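Local coordinates for cupin 2, conserved barrel domain protein (Novosphingobium aromaticivorans DSM 12444, PDB 3ES1) that is of unknown function but has a cupin-like fold and forms an assembly of two chains, at residues G78-V83 with F149-A154; N98-G103 with V129-N134; I110-D115 with H135-T140. One frame throughout, in Å; residues are numbered along the deposited sequence.

Contact 1: residues G78-V83 with F149-A154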
ATOM      1  N   GLY A  78       2.718   1.509  14.496  1.00 24.89           N
ATOM      2  CA  GLY A  78       2.758   0.385  13.563  1.00 23.67           C
ATOM      3  C   GLY A  78       2.297   0.725  12.155  1.00 22.00           C
ATOM      4  O   GLY A  78       2.571   1.799  11.640  1.00 21.52           O
ATOM      5  N   SER A  79       1.622  -0.220  11.516  1.00 21.32           N
ATOM      6  CA  SER A  79       1.044   0.010  10.189  1.00 21.11           C
ATOM      7  C   SER A  79      -0.376  -0.442  10.097  1.00 20.30           C
ATOM      8  O   SER A  79      -0.855  -1.283  10.859  1.00 18.90           O
ATOM      9  CB  SER A  79       1.872  -0.634   9.054  1.00 21.70           C
ATOM     10  OG  SER A  79       1.728  -2.046   8.958  1.00 22.08           O
ATOM     11  N   VAL A  80      -1.038   0.165   9.136  1.00 19.58           N
ATOM     12  CA  VAL A  80      -2.475  -0.072   8.830  1.00 19.37           C
ATOM     13  C   VAL A  80      -2.680  -0.108   7.315  1.00 18.93           C
ATOM     14  O   VAL A  80      -2.175   0.753   6.585  1.00 19.02           O
ATOM     15  CB  VAL A  80      -3.403   1.036   9.416  1.00 20.05           C
ATOM     16  CG1 VAL A  80      -4.858   0.793   9.019  1.00 18.64           C
ATOM     17  CG2 VAL A  80      -3.325   1.080  10.951  1.00 18.98           C
ATOM     18  N   ILE A  81      -3.399  -1.104   6.833  1.00 17.93           N
ATOM     19  CA  ILE A  81      -3.928  -1.031   5.456  1.00 17.11           C
ATOM     20  C   ILE A  81      -5.435  -1.166   5.529  1.00 17.57           C
ATOM     21  O   ILE A  81      -5.960  -2.101   6.105  1.00 16.77           O
ATOM     22  CB  ILE A  81      -3.275  -2.058   4.444  1.00 16.39           C
ATOM     23  CG1 ILE A  81      -3.881  -1.933   3.016  1.00 16.89           C
ATOM     24  CG2 ILE A  81      -3.377  -3.498   4.951  1.00 16.97           C
ATOM     25  CD1 ILE A  81      -3.068  -2.636   1.918  1.00 16.07           C
ATOM     26  N   ARG A  82      -6.120  -0.171   4.968  1.00 17.39           N
ATOM     27  CA  ARG A  82      -7.575  -0.209   4.844  1.00 16.85           C
ATOM     28  C   ARG A  82      -8.009   0.292   3.486  1.00 17.26           C
ATOM     29  O   ARG A  82      -7.264   1.020   2.793  1.00 19.05           O
ATOM     30  CB  ARG A  82      -8.229   0.593   5.992  1.00 17.62           C
ATOM     31  CG  ARG A  82      -7.936   2.055   5.945  1.00 19.98           C
ATOM     32  CD  ARG A  82      -8.694   2.798   7.011  1.00 24.76           C
ATOM     33  NE  ARG A  82      -8.150   4.132   7.110  1.00 27.18           N
ATOM     34  CZ  ARG A  82      -7.456   4.588   8.143  1.00 28.61           C
ATOM     35  NH1 ARG A  82      -7.278   3.850   9.214  1.00 30.12           N
ATOM     36  NH2 ARG A  82      -7.000   5.825   8.107  1.00 30.79           N
ATOM     37  N   VAL A  83      -9.225  -0.108   3.108  1.00 16.72           N
ATOM     38  CA  VAL A  83      -9.886   0.344   1.908  1.00 16.46           C
ATOM     39  C   VAL A  83     -11.027   1.322   2.271  1.00 16.00           C
ATOM     40  O   VAL A  83     -11.890   1.034   3.120  1.00 15.69           O
ATOM     41  CB  VAL A  83     -10.417  -0.857   1.071  1.00 15.99           C
ATOM     42  CG1 VAL A  83     -11.199  -0.357  -0.144  1.00 15.89           C
ATOM     43  CG2 VAL A  83      -9.307  -1.824   0.681  1.00 17.20           C
ATOM     44  N   PHE A 149      -5.414   2.580   1.338  1.00 16.72           N
ATOM     45  CA  PHE A 149      -4.507   3.369   2.150  1.00 17.29           C
ATOM     46  C   PHE A 149      -3.641   2.498   3.041  1.00 17.69           C
ATOM     47  O   PHE A 149      -4.126   1.653   3.804  1.00 18.46           O
ATOM     48  CB  PHE A 149      -5.269   4.327   3.077  1.00 17.62           C
ATOM     49  CG  PHE A 149      -5.904   5.479   2.390  1.00 18.31           C
ATOM     50  CD1 PHE A 149      -5.137   6.492   1.851  1.00 17.80           C
ATOM     51  CD2 PHE A 149      -7.273   5.570   2.305  1.00 18.32           C
ATOM     52  CE1 PHE A 149      -5.739   7.581   1.214  1.00 18.89           C
ATOM     53  CE2 PHE A 149      -7.888   6.683   1.685  1.00 20.48           C
ATOM     54  CZ  PHE A 149      -7.131   7.674   1.141  1.00 19.37           C
ATOM     55  N   ILE A 150      -2.347   2.775   2.969  1.00 17.37           N
ATOM     56  CA  ILE A 150      -1.361   2.202   3.867  1.00 16.97           C
ATOM     57  C   ILE A 150      -0.717   3.291   4.733  1.00 17.75           C
ATOM     58  O   ILE A 150      -0.049   4.184   4.240  1.00 18.11           O
ATOM     59  CB  ILE A 150      -0.261   1.431   3.107  1.00 15.48           C
ATOM     60  CG1 ILE A 150      -0.842   0.300   2.234  1.00 15.29           C
ATOM     61  CG2 ILE A 150       0.764   0.805   4.099  1.00 15.75           C
ATOM     62  CD1 ILE A 150      -1.438   0.712   0.864  1.00 15.64           C
ATOM     63  N   LEU A 151      -0.904   3.180   6.041  1.00 17.82           N
ATOM     64  CA  LEU A 151      -0.433   4.197   6.957  1.00 17.78           C
ATOM     65  C   LEU A 151       0.684   3.627   7.805  1.00 18.62           C
ATOM     66  O   LEU A 151       0.535   2.608   8.445  1.00 18.96           O
ATOM     67  CB  LEU A 151      -1.595   4.762   7.839  1.00 17.39           C
ATOM     68  CG  LEU A 151      -2.823   5.345   7.093  1.00 18.35           C
ATOM     69  CD1 LEU A 151      -3.908   4.268   6.784  1.00 16.71           C
ATOM     70  CD2 LEU A 151      -3.460   6.521   7.862  1.00 18.57           C
ATOM     71  N   ILE A 152       1.810   4.326   7.805  1.00 19.58           N
ATOM     72  CA  ILE A 152       3.004   3.870   8.507  1.00 18.63           C
ATOM     73  C   ILE A 152       3.446   4.936   9.506  1.00 19.48           C
ATOM     74  O   ILE A 152       3.612   6.103   9.164  1.00 18.57           O
ATOM     75  CB  ILE A 152       4.164   3.570   7.509  1.00 19.14           C
ATOM     76  CG1 ILE A 152       3.808   2.442   6.532  1.00 19.16           C
ATOM     77  CG2 ILE A 152       5.462   3.189   8.262  1.00 17.81           C
ATOM     78  CD1 ILE A 152       4.707   2.390   5.291  1.00 21.05           C
ATOM     79  N   GLU A 153       3.513   4.511  10.775  1.00 19.66           N
ATOM     80  CA  GLU A 153       4.003   5.311  11.889  1.00 18.82           C
ATOM     81  C   GLU A 153       5.165   6.239  11.514  1.00 19.08           C
ATOM     82  O   GLU A 153       6.106   5.832  10.834  1.00 18.37           O
ATOM     83  CB  GLU A 153       4.413   4.350  13.035  1.00 19.51           C
ATOM     84  CG  GLU A 153       4.933   5.056  14.255  1.00 20.78           C
ATOM     85  CD  GLU A 153       5.414   4.113  15.355  1.00 23.17           C
ATOM     86  OE1 GLU A 153       5.160   2.873  15.286  1.00 22.44           O
ATOM     87  OE2 GLU A 153       6.078   4.634  16.278  1.00 19.73           O
ATOM     88  N   ALA A 154       5.036   7.509  11.904  1.00 19.41           N
ATOM     89  CA  ALA A 154       6.159   8.462  11.912  1.00 20.00           C
ATOM     90  C   ALA A 154       5.941   9.443  13.055  1.00 20.70           C
ATOM     91  O   ALA A 154       4.800   9.691  13.477  1.00 21.18           O
ATOM     92  CB  ALA A 154       6.326   9.211  10.564  1.00 19.37           C
TER
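Gly78, just before strand 79-86, and Glu153, the last residue of strand 145-153, bond twice. Gly78 N donates to Glu153 OE1 at 2.9 Å, meeting the carboxylate on its anti side and 30° out of its plane. Glu153 N answers with a bond to Gly78 O at 3.0 Å. With CG of Glu153 anti to its backbone N (chi1 -180°) and the chain extended beyond, the carboxylate reaches back to Gly78 N. The antiparallel pairing continues through Val80 and Leu151, with Val80 N to Leu151 O at 3.0 Å and Leu151 N to Val80 O at 2.8 Å. Arg82 and Phe149 repeat the exchange, Phe149 N lying 2.8 Å from Arg82 O. Between them Ile81 and Ile150 form a non-hydrogen-bonded pair whose side chains lie side by side, Ile81 CD1 3.7 Å from Ile150 CG1. Ser79 shares their face; its OG is hydrogen-bonded to Thr53 and to Tyr102 of the second subunit, and Ile150 packs on Ile150 of that subunit. On the other face the extended Arg82 chain crosses Leu151 obliquely, bringing Leu151 CD1 over its guanidinium, offset toward the rim, while NH2 of Arg82 is 3.6 Å from Leu151 CD2. The contact is thus two-sided: a mainly apolar face serves the subunit interface, and on the partly exposed reverse aliphatic carbon lies against a charged plane.

Contact 2: residues N98-G103 with V129-N134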
ATOM      1  N   ASN A  98       0.164  11.301  12.526  1.00 18.57           N
ATOM      2  CA  ASN A  98       1.592  10.985  12.718  1.00 19.66           C
ATOM      3  C   ASN A  98       2.000   9.700  11.992  1.00 19.88           C
ATOM      4  O   ASN A  98       2.221   8.612  12.570  1.00 20.48           O
ATOM      5  CB  ASN A  98       1.959  10.960  14.197  1.00 20.51           C
ATOM      6  CG  ASN A  98       1.829  12.313  14.844  1.00 20.31           C
ATOM      7  OD1 ASN A  98       1.807  13.335  14.175  1.00 25.27           O
ATOM      8  ND2 ASN A  98       1.742  12.329  16.140  1.00 21.12           N
ATOM      9  N   SER A  99       2.102   9.883  10.690  1.00 18.94           N
ATOM     10  CA  SER A  99       2.299   8.791   9.762  1.00 19.06           C
ATOM     11  C   SER A  99       2.683   9.306   8.393  1.00 18.95           C
ATOM     12  O   SER A  99       2.439  10.458   8.045  1.00 19.16           O
ATOM     13  CB  SER A  99       1.004   7.971   9.637  1.00 19.40           C
ATOM     14  OG  SER A  99      -0.077   8.752   9.128  1.00 18.42           O
ATOM     15  N   ILE A 100       3.287   8.416   7.631  1.00 17.88           N
ATOM     16  CA  ILE A 100       3.363   8.577   6.177  1.00 17.11           C
ATOM     17  C   ILE A 100       2.394   7.560   5.617  1.00 16.92           C
ATOM     18  O   ILE A 100       2.326   6.443   6.085  1.00 17.19           O
ATOM     19  CB  ILE A 100       4.824   8.399   5.608  1.00 15.54           C
ATOM     20  CG1 ILE A 100       4.930   8.847   4.139  1.00 16.09           C
ATOM     21  CG2 ILE A 100       5.418   6.962   5.773  1.00 14.83           C
ATOM     22  CD1 ILE A 100       6.394   8.845   3.581  1.00 16.88           C
ATOM     23  N   ASP A 101       1.596   7.989   4.656  1.00 17.77           N
ATOM     24  CA  ASP A 101       0.604   7.141   4.040  1.00 17.86           C
ATOM     25  C   ASP A 101       0.788   7.008   2.539  1.00 18.05           C
ATOM     26  O   ASP A 101       1.030   7.961   1.885  1.00 20.04           O
ATOM     27  CB  ASP A 101      -0.811   7.647   4.279  1.00 17.95           C
ATOM     28  CG  ASP A 101      -0.980   8.346   5.583  1.00 16.44           C
ATOM     29  OD1 ASP A 101      -0.563   7.791   6.578  1.00 17.45           O
ATOM     30  OD2 ASP A 101      -1.543   9.413   5.540  1.00 17.97           O
ATOM     31  N   TYR A 102       0.649   5.813   2.025  1.00 16.79           N
ATOM     32  CA  TYR A 102       0.612   5.563   0.601  1.00 17.30           C
ATOM     33  C   TYR A 102      -0.850   5.304   0.240  1.00 17.36           C
ATOM     34  O   TYR A 102      -1.473   4.367   0.728  1.00 18.87           O
ATOM     35  CB  TYR A 102       1.480   4.361   0.199  1.00 16.15           C
ATOM     36  CG  TYR A 102       2.889   4.437   0.653  1.00 16.28           C
ATOM     37  CD1 TYR A 102       3.621   5.646   0.553  1.00 16.62           C
ATOM     38  CD2 TYR A 102       3.542   3.311   1.200  1.00 18.37           C
ATOM     39  CE1 TYR A 102       4.958   5.712   0.980  1.00 19.15           C
ATOM     40  CE2 TYR A 102       4.888   3.389   1.631  1.00 19.48           C
ATOM     41  CZ  TYR A 102       5.599   4.589   1.486  1.00 18.20           C
ATOM     42  OH  TYR A 102       6.922   4.655   1.914  1.00 17.09           O
ATOM     43  N   GLY A 103      -1.389   6.139  -0.621  1.00 17.82           N
ATOM     44  CA  GLY A 103      -2.767   5.955  -1.080  1.00 18.31           C
ATOM     45  C   GLY A 103      -2.793   5.600  -2.542  1.00 18.40           C
ATOM     46  O   GLY A 103      -2.143   6.253  -3.352  1.00 19.27           O
ATOM     47  N   VAL A 129       1.556  10.081  -1.876  1.00 18.05           N
ATOM     48  CA  VAL A 129       2.505   9.965  -0.744  1.00 17.89           C
ATOM     49  C   VAL A 129       2.202  11.098   0.232  1.00 18.55           C
ATOM     50  O   VAL A 129       2.571  12.253  -0.009  1.00 19.33           O
ATOM     51  CB  VAL A 129       3.970  10.002  -1.245  1.00 17.36           C
ATOM     52  CG1 VAL A 129       4.980   9.769  -0.116  1.00 17.00           C
ATOM     53  CG2 VAL A 129       4.165   8.951  -2.384  1.00 18.32           C
ATOM     54  N   GLN A 130       1.510  10.767   1.309  1.00 18.44           N
ATOM     55  CA  GLN A 130       1.021  11.742   2.266  1.00 18.26           C
ATOM     56  C   GLN A 130       2.009  11.843   3.408  1.00 17.90           C
ATOM     57  O   GLN A 130       2.106  10.980   4.188  1.00 17.94           O
ATOM     58  CB  GLN A 130      -0.404  11.400   2.763  1.00 17.61           C
ATOM     59  CG  GLN A 130      -1.075  12.396   3.667  1.00 18.44           C
ATOM     60  CD  GLN A 130      -2.047  13.300   2.918  1.00 17.73           C
ATOM     61  OE1 GLN A 130      -1.822  14.446   2.774  1.00 18.63           O
ATOM     62  NE2 GLN A 130      -3.068  12.745   2.415  1.00 18.98           N
ATOM     63  N   ARG A 131       2.752  12.931   3.457  1.00 18.35           N
ATOM     64  CA  ARG A 131       3.909  13.079   4.367  1.00 18.77           C
ATOM     65  C   ARG A 131       3.558  13.866   5.652  1.00 18.90           C
ATOM     66  O   ARG A 131       4.213  14.840   6.010  1.00 19.06           O
ATOM     67  CB  ARG A 131       5.109  13.654   3.600  1.00 19.44           C
ATOM     68  CG  ARG A 131       5.630  12.679   2.513  1.00 18.72           C
ATOM     69  CD  ARG A 131       6.750  13.243   1.694  1.00 21.33           C
ATOM     70  NE  ARG A 131       7.848  13.665   2.569  1.00 22.23           N
ATOM     71  CZ  ARG A 131       8.123  14.918   2.871  1.00 21.93           C
ATOM     72  NH1 ARG A 131       7.380  15.899   2.398  1.00 19.44           N
ATOM     73  NH2 ARG A 131       9.129  15.186   3.689  1.00 21.40           N
ATOM     74  N   GLY A 132       2.542  13.348   6.331  1.00 18.34           N
ATOM     75  CA  GLY A 132       2.102  13.807   7.686  1.00 18.87           C
ATOM     76  C   GLY A 132       1.402  15.147   7.630  1.00 18.59           C
ATOM     77  O   GLY A 132       1.372  15.942   8.566  1.00 18.20           O
ATOM     78  N   THR A 133       0.809  15.369   6.481  1.00 19.79           N
ATOM     79  CA  THR A 133       0.092  16.616   6.181  1.00 19.48           C
ATOM     80  C   THR A 133      -1.390  16.652   6.515  1.00 20.36           C
ATOM     81  O   THR A 133      -2.157  15.697   6.269  1.00 20.61           O
ATOM     82  CB  THR A 133       0.283  16.945   4.699  1.00 19.33           C
ATOM     83  OG1 THR A 133       0.184  15.751   3.932  1.00 20.59           O
ATOM     84  CG2 THR A 133       1.707  17.561   4.444  1.00 17.90           C
ATOM     85  N   ASN A 134      -1.790  17.803   7.036  1.00 19.31           N
ATOM     86  CA  ASN A 134      -3.214  18.160   7.122  1.00 19.79           C
ATOM     87  C   ASN A 134      -3.889  18.044   5.749  1.00 19.81           C
ATOM     88  O   ASN A 134      -3.384  18.558   4.740  1.00 18.83           O
ATOM     89  CB  ASN A 134      -3.382  19.576   7.696  1.00 19.92           C
ATOM     90  CG  ASN A 134      -4.744  19.802   8.250  1.00 23.31           C
ATOM     91  OD1 ASN A 134      -5.377  18.880   8.821  1.00 22.47           O
ATOM     92  ND2 ASN A 134      -5.233  21.043   8.104  1.00 25.09           N
TER
HETATM   93  O   HOH W   1       0.001  11.332   6.895  1.00 17.63           O
HETATM   94  O   HOH W   2      -3.409   9.803   3.487  1.00 19.72           O
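Asp101 and Gln130 form a hydrogen-bonded antiparallel pair where strand 99-107 meets strand 127-130, leading into a turn that probably belongs to the second cupin sequence motif. Asp101 N reaches Gln130 O at 3.1 Å, and Gln130 N reaches Asp101 O at 2.9 Å. The two side chains share a face of the sheet, carboxylate and amide planes 63° apart. OD1 of Asp101 receives Ser99 OG at 2.8 Å on its syn lone pair; that hydroxyl is also hydrogen-bonded to Thr97. OD2 is held by two waters. One bridges it to Ser99 O, 2.8 Å from that water, and takes a weak bond from Gly132 N; the other accepts from Gln130 NE2 at 3.1 Å. A bend at chi2 (99°) swings CD of Gln130 aside, and its OE1 accepts Thr133 OG1 at 2.7 Å, in plane on a lone pair. Both ends of this amide are therefore engaged, which fixes its rotation across the turn. On the opposite face Val129 CG1 lies 4.1 Å from Ile100 CD1 and 4.2 Å from Tyr102 CE1, meeting the ring at its edge. Gly132 turns the chain at a positive phi, which favours glycine. Tyr102 OH bonds to Ser79 of the second subunit, Arg131 bonds to Asp62 O and makes a salt bridge with Glu63, both of that subunit, and Val129 pairs in parallel with one of its strands. Gly132, with His135 and Asn139 farther on, fits the glycine, histidine and asparagine of the second cupin motif, at an edge where the sheet runs on into a partner chain.

Contact 3: residues I110-D115 with H135-T140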
ATOM      1  N   ILE A 110     -10.518  11.221  -7.154  1.00 18.86           N
ATOM      2  CA  ILE A 110     -10.595  11.912  -5.862  1.00 18.32           C
ATOM      3  C   ILE A 110      -9.873  13.275  -5.856  1.00 18.80           C
ATOM      4  O   ILE A 110      -8.837  13.470  -6.493  1.00 19.11           O
ATOM      5  CB  ILE A 110     -10.011  11.035  -4.715  1.00 18.80           C
ATOM      6  CG1 ILE A 110     -10.632  11.446  -3.377  1.00 19.42           C
ATOM      7  CG2 ILE A 110      -8.489  11.177  -4.636  1.00 17.01           C
ATOM      8  CD1 ILE A 110     -12.158  11.074  -3.225  1.00 18.09           C
ATOM      9  N   GLU A 111     -10.475  14.209  -5.128  1.00 18.21           N
ATOM     10  CA  GLU A 111      -9.887  15.527  -4.870  1.00 18.42           C
ATOM     11  C   GLU A 111      -9.193  15.515  -3.514  1.00 18.03           C
ATOM     12  O   GLU A 111      -9.809  15.298  -2.474  1.00 18.54           O
ATOM     13  CB  GLU A 111     -10.983  16.590  -4.844  1.00 19.00           C
ATOM     14  CG  GLU A 111     -10.451  18.017  -4.604  1.00 16.80           C
ATOM     15  CD  GLU A 111     -11.422  19.032  -5.083  1.00 18.78           C
ATOM     16  OE1 GLU A 111     -12.336  19.380  -4.298  1.00 18.57           O
ATOM     17  OE2 GLU A 111     -11.284  19.439  -6.256  1.00 16.14           O
ATOM     18  N   LEU A 112      -7.900  15.753  -3.544  1.00 17.74           N
ATOM     19  CA  LEU A 112      -7.126  15.908  -2.316  1.00 16.88           C
ATOM     20  C   LEU A 112      -6.962  17.374  -2.029  1.00 16.96           C
ATOM     21  O   LEU A 112      -6.352  18.108  -2.811  1.00 17.52           O
ATOM     22  CB  LEU A 112      -5.767  15.252  -2.458  1.00 16.84           C
ATOM     23  CG  LEU A 112      -4.693  15.443  -1.391  1.00 15.62           C
ATOM     24  CD1 LEU A 112      -5.197  14.985  -0.003  1.00 16.24           C
ATOM     25  CD2 LEU A 112      -3.471  14.700  -1.750  1.00 14.86           C
ATOM     26  N   GLU A 113      -7.444  17.767  -0.858  1.00 16.77           N
ATOM     27  CA  GLU A 113      -7.298  19.146  -0.373  1.00 17.18           C
ATOM     28  C   GLU A 113      -6.391  19.196   0.850  1.00 17.87           C
ATOM     29  O   GLU A 113      -6.583  18.440   1.821  1.00 17.77           O
ATOM     30  CB  GLU A 113      -8.656  19.761  -0.038  1.00 16.71           C
ATOM     31  CG  GLU A 113      -8.549  21.214   0.400  1.00 18.15           C
ATOM     32  CD  GLU A 113      -9.884  21.905   0.621  1.00 22.58           C
ATOM     33  OE1 GLU A 113     -10.892  21.522  -0.041  1.00 23.55           O
ATOM     34  OE2 GLU A 113      -9.899  22.879   1.436  1.00 21.61           O
ATOM     35  N   LEU A 114      -5.432  20.120   0.784  1.00 18.41           N
ATOM     36  CA  LEU A 114      -4.460  20.346   1.854  1.00 18.63           C
ATOM     37  C   LEU A 114      -4.769  21.660   2.553  1.00 19.74           C
ATOM     38  O   LEU A 114      -5.925  21.987   2.722  1.00 20.33           O
ATOM     39  CB  LEU A 114      -3.044  20.324   1.313  1.00 18.20           C
ATOM     40  CG  LEU A 114      -2.664  19.056   0.521  1.00 16.47           C
ATOM     41  CD1 LEU A 114      -1.229  19.124   0.087  1.00 14.73           C
ATOM     42  CD2 LEU A 114      -2.840  17.794   1.305  1.00 13.78           C
ATOM     43  N   ASP A 115      -3.745  22.422   2.940  1.00 19.87           N
ATOM     44  CA  ASP A 115      -3.980  23.667   3.707  1.00 20.30           C
ATOM     45  C   ASP A 115      -4.409  24.785   2.761  1.00 20.17           C
ATOM     46  O   ASP A 115      -4.044  24.849   1.585  1.00 17.27           O
ATOM     47  CB  ASP A 115      -2.749  24.118   4.578  1.00 19.55           C
ATOM     48  CG  ASP A 115      -2.664  23.410   5.950  1.00 21.76           C
ATOM     49  OD1 ASP A 115      -3.713  23.088   6.550  1.00 23.57           O
ATOM     50  OD2 ASP A 115      -1.534  23.196   6.499  1.00 21.83           O
ATOM     51  N   HIS A 135      -4.973  17.290   5.705  1.00 18.30           N
ATOM     52  CA  HIS A 135      -5.722  17.039   4.439  1.00 19.02           C
ATOM     53  C   HIS A 135      -7.160  16.567   4.633  1.00 18.88           C
ATOM     54  O   HIS A 135      -7.552  16.050   5.691  1.00 18.83           O
ATOM     55  CB  HIS A 135      -5.013  15.944   3.616  1.00 19.42           C
ATOM     56  CG  HIS A 135      -5.078  14.606   4.282  1.00 18.98           C
ATOM     57  ND1 HIS A 135      -4.278  14.291   5.362  1.00 19.36           N
ATOM     58  CD2 HIS A 135      -5.964  13.585   4.155  1.00 20.14           C
ATOM     59  CE1 HIS A 135      -4.590  13.078   5.792  1.00 22.64           C
ATOM     60  NE2 HIS A 135      -5.628  12.643   5.099  1.00 19.01           N
ATOM     61  N   LEU A 136      -7.926  16.667   3.551  1.00 19.78           N
ATOM     62  CA  LEU A 136      -9.212  15.951   3.423  1.00 18.52           C
ATOM     63  C   LEU A 136      -9.317  15.353   2.018  1.00 18.03           C
ATOM     64  O   LEU A 136      -8.627  15.777   1.076  1.00 16.52           O
ATOM     65  CB  LEU A 136     -10.419  16.899   3.723  1.00 19.85           C
ATOM     66  CG  LEU A 136     -10.762  18.087   2.805  1.00 19.94           C
ATOM     67  CD1 LEU A 136     -11.467  17.632   1.483  1.00 16.92           C
ATOM     68  CD2 LEU A 136     -11.628  19.082   3.527  1.00 19.93           C
ATOM     69  N   TRP A 137     -10.176  14.366   1.896  1.00 16.40           N
ATOM     70  CA  TRP A 137     -10.526  13.751   0.609  1.00 16.44           C
ATOM     71  C   TRP A 137     -11.972  14.116   0.231  1.00 17.76           C
ATOM     72  O   TRP A 137     -12.872  13.993   1.049  1.00 16.40           O
ATOM     73  CB  TRP A 137     -10.404  12.225   0.668  1.00 16.85           C
ATOM     74  CG  TRP A 137      -9.073  11.730   1.113  1.00 14.81           C
ATOM     75  CD1 TRP A 137      -8.731  11.373   2.374  1.00 15.50           C
ATOM     76  CD2 TRP A 137      -7.875  11.628   0.330  1.00 17.29           C
ATOM     77  NE1 TRP A 137      -7.407  11.012   2.447  1.00 13.99           N
ATOM     78  CE2 TRP A 137      -6.844  11.169   1.211  1.00 18.69           C
ATOM     79  CE3 TRP A 137      -7.559  11.882  -1.007  1.00 18.82           C
ATOM     80  CZ2 TRP A 137      -5.557  10.929   0.786  1.00 19.00           C
ATOM     81  CZ3 TRP A 137      -6.277  11.634  -1.425  1.00 15.10           C
ATOM     82  CH2 TRP A 137      -5.286  11.164  -0.531  1.00 16.14           C
ATOM     83  N   ARG A 138     -12.146  14.546  -1.003  1.00 18.31           N
ATOM     84  CA  ARG A 138     -13.455  14.976  -1.536  1.00 18.70           C
ATOM     85  C   ARG A 138     -13.750  14.334  -2.866  1.00 18.85           C
ATOM     86  O   ARG A 138     -12.943  14.370  -3.772  1.00 18.35           O
ATOM     87  CB  ARG A 138     -13.536  16.514  -1.671  1.00 18.81           C
ATOM     88  CG  ARG A 138     -14.917  17.030  -2.141  1.00 18.02           C
ATOM     89  CD  ARG A 138     -14.938  18.541  -2.278  1.00 20.53           C
ATOM     90  NE  ARG A 138     -14.756  19.191  -0.982  1.00 20.10           N
ATOM     91  CZ  ARG A 138     -13.675  19.861  -0.624  1.00 18.99           C
ATOM     92  NH1 ARG A 138     -12.668  20.002  -1.463  1.00 20.45           N
ATOM     93  NH2 ARG A 138     -13.633  20.416   0.570  1.00 19.26           N
ATOM     94  N   ASN A 139     -14.914  13.689  -2.939  1.00 18.84           N
ATOM     95  CA  ASN A 139     -15.419  13.104  -4.183  1.00 19.22           C
ATOM     96  C   ASN A 139     -16.389  14.069  -4.807  1.00 19.01           C
ATOM     97  O   ASN A 139     -17.491  14.259  -4.301  1.00 17.75           O
ATOM     98  CB  ASN A 139     -16.117  11.775  -3.916  1.00 19.45           C
ATOM     99  CG  ASN A 139     -16.466  11.012  -5.173  1.00 18.12           C
ATOM    100  OD1 ASN A 139     -16.526  11.555  -6.272  1.00 18.60           O
ATOM    101  ND2 ASN A 139     -16.691   9.723  -5.013  1.00 17.96           N
ATOM    102  N   THR A 140     -15.943  14.706  -5.886  1.00 19.46           N
ATOM    103  CA  THR A 140     -16.727  15.737  -6.546  1.00 19.73           C
ATOM    104  C   THR A 140     -17.365  15.130  -7.805  1.00 19.39           C
ATOM    105  O   THR A 140     -17.929  15.834  -8.637  1.00 20.51           O
ATOM    106  CB  THR A 140     -15.833  16.921  -6.936  1.00 19.43           C
ATOM    107  OG1 THR A 140     -14.913  16.459  -7.912  1.00 19.43           O
ATOM    108  CG2 THR A 140     -15.073  17.451  -5.733  1.00 19.46           C
TER
HETATM  109  O   HOH W   3     -12.436  17.905  -8.302  1.00 27.49           O
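Arg138 points NH1 between the OE1 atoms of Glu111 and Glu113, all three side chains on one face of the sheet. Glu111 runs beside Arg138 with its carboxylate plane turned 75° from the guanidinium, and its OE1 takes NH1 at 2.9 Å on the anti side. Glu113 is gripped end-on, both nitrogens converging on one atom: its OE1 is 2.7 Å from Arg138 NH1 and 3.0 Å from Arg138 NH2. Both glutamate oxygens lie near the guanidinium plane, while Leu136 CD1 sits 3.5 Å above one face, toward the rim. The arginine chain turns at chi3 (-65°), which places NE, itself salt-bridged to Glu91. An alanine in place of Arg138 would probably leave the OE1 atoms of Glu111 and Glu113 without the NH1 they share, and Glu91 without this partner. On the reverse face Leu112 and Trp137 lie side by side, and Leu112 CD1 makes a CH-pi contact 3.8 Å from the centroid of the Trp137 six-membered ring, 13° off its normal. Ile110 crosses Trp137 at about a right angle, its CG2 3.8 Å from Trp137 CE3. Backbone bonds of the pairs Glu111-Arg138 and Glu113-Leu136 hold this register. Strand 110-113 lies between 136-138 and 119-122 in a three-stranded sheet, while Trp137 packs on Ile128 and Gln130 of strand 127-130 and Ile110 on Cys145 and Ile147 of strand 145-153.

In the fold
From the N terminus, residues 78-83 are the first to be used; their partner 149-154 comes last and closes the longest loop, contact 1, with the other two contacts inside it. Within it, 98-103 opens contact 2 and 110-115 opens contact 3; 129-134 closes the former and 135-140 the latter, so these two loops cross. Contacts 1 and 2 share one sheet, because strand 145-153 lies beside strand 99-107, with Ile152 and Ile150 meeting Ile100 and Tyr102. Contact 3 belongs to the smaller sheet, packed on the larger where Trp137 meets Phe149 and Gln130, while Asn134 and Asp115 tie the loops beside them. All three contacts touch the second subunit.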